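Side-chain contact in hypothetical protein (Fusobacterium nucleatum subsp. nucleatum, PDB 2GSL), which binds magnesium and might be a ribonuclease of the MrnC family involved in RNA processing, built on a ribonuclease III domain: residues I121-I124 with V125-G128. Residues are numbered along the deposited sequence; the frame is centred on the assembly and turned at random.
Sequences IINI and VIKG
The carbonyl oxygen of I122 serves two amides in the last turn of helix 115-127. It takes an i to i+3 bond from V125 N, with I122 O and V125 N 3.0 Å apart and an N-H...O angle of 145°, and a weak i to i+4 bond from I126 N, 3.4 Å from I122 O. I124 N similarly reaches back three residues, 3.0 Å to I121 O, so the turn mixes 3-10 and alpha bonding. One step on, K127 N donates to N123 O, although the position of that oxygen is less certain.

Branched aliphatic residues suit the inward side, where I121, I122 and V125 are buried and I124 and I126 partly so. With CG1 of V125 anti to the backbone N (chi1 174°), CG2 stands beside that N, 3.3 Å from I121 O. I124 and V125 meet helix 54-64, and I122, V125 and I126 pack on helix 15-34, which carries the active-site D23. N123 and K127 suit the exposed side; a bend at the end of the lysine chain (chi4 -67°) sets NZ 3.6 Å from I124 CB, an aliphatic neighbour that offers the ammonium no hydrogen bond. The chemistry implies a helix end whose I121, I122 and, less surely, N123 carbonyls are met by amides of the same turn, while the N123 and K127 side chains are exposed to solvent.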
# COMPACT_ATOMS: atom_id res chain seq x y z
N ILE A 121 10.60 6.06 11.22
CA ILE A 121 9.99 4.91 11.89
C ILE A 121 10.34 3.65 11.10
O ILE A 121 10.64 2.61 11.67
CB ILE A 121 8.45 5.07 11.96
CG1 ILE A 121 8.08 6.22 12.89
CG2 ILE A 121 7.80 3.79 12.44
CD1 ILE A 121 6.61 6.58 12.85
N ILE A 122 10.29 3.76 9.78
CA ILE A 122 10.62 2.63 8.94
C ILE A 122 12.09 2.26 9.14
O ILE A 122 12.45 1.09 9.05
CB ILE A 122 10.36 2.94 7.46
CG1 ILE A 122 8.87 3.21 7.25
CG2 ILE A 122 10.82 1.78 6.60
CD1 ILE A 122 7.97 2.03 7.56
N ASN A 123 12.94 3.24 9.43
CA ASN A 123 14.35 2.98 9.65
C ASN A 123 14.59 2.19 10.93
O ASN A 123 15.61 1.52 11.07
CB ASN A 123 15.16 4.27 9.70
CG ASN A 123 15.55 4.77 8.31
OD1 ASN A 123 16.16 5.83 8.17
ND2 ASN A 123 15.20 4.00 7.28
N ILE A 124 13.66 2.26 11.88
CA ILE A 124 13.85 1.52 13.12
C ILE A 124 13.28 0.11 12.93
O ILE A 124 13.42 -0.75 13.80
CB ILE A 124 13.18 2.24 14.33
CG1 ILE A 124 11.69 1.94 14.40
CG2 ILE A 124 13.43 3.73 14.24
CD1 ILE A 124 11.35 0.72 15.22
N VAL A 125 12.64 -0.12 11.79
CA VAL A 125 12.07 -1.42 11.48
C VAL A 125 13.15 -2.31 10.87
O VAL A 125 13.18 -3.51 11.12
CB VAL A 125 10.88 -1.31 10.50
CG1 VAL A 125 10.41 -2.69 10.08
CG2 VAL A 125 9.74 -0.55 11.15
N ILE A 126 14.04 -1.72 10.07
CA ILE A 126 15.09 -2.51 9.45
C ILE A 126 16.41 -2.38 10.20
O ILE A 126 17.30 -3.21 10.02
CB ILE A 126 15.31 -2.11 7.97
CG1 ILE A 126 16.35 -0.99 7.87
CG2 ILE A 126 14.01 -1.65 7.36
CD1 ILE A 126 15.92 0.30 8.50
N LYS A 127 16.55 -1.35 11.02
CA LYS A 127 17.78 -1.17 11.79
C LYS A 127 17.80 -2.27 12.83
O LYS A 127 18.85 -2.81 13.16
CB LYS A 127 17.83 0.19 12.48
CG LYS A 127 17.39 0.21 13.95
CD LYS A 127 17.86 1.50 14.65
CE LYS A 127 17.51 1.55 16.14
NZ LYS A 127 16.04 1.64 16.43
N GLY A 128 16.62 -2.59 13.34
CA GLY A 128 16.51 -3.64 14.34
C GLY A 128 16.44 -4.98 13.63
O GLY A 128 16.17 -6.01 14.25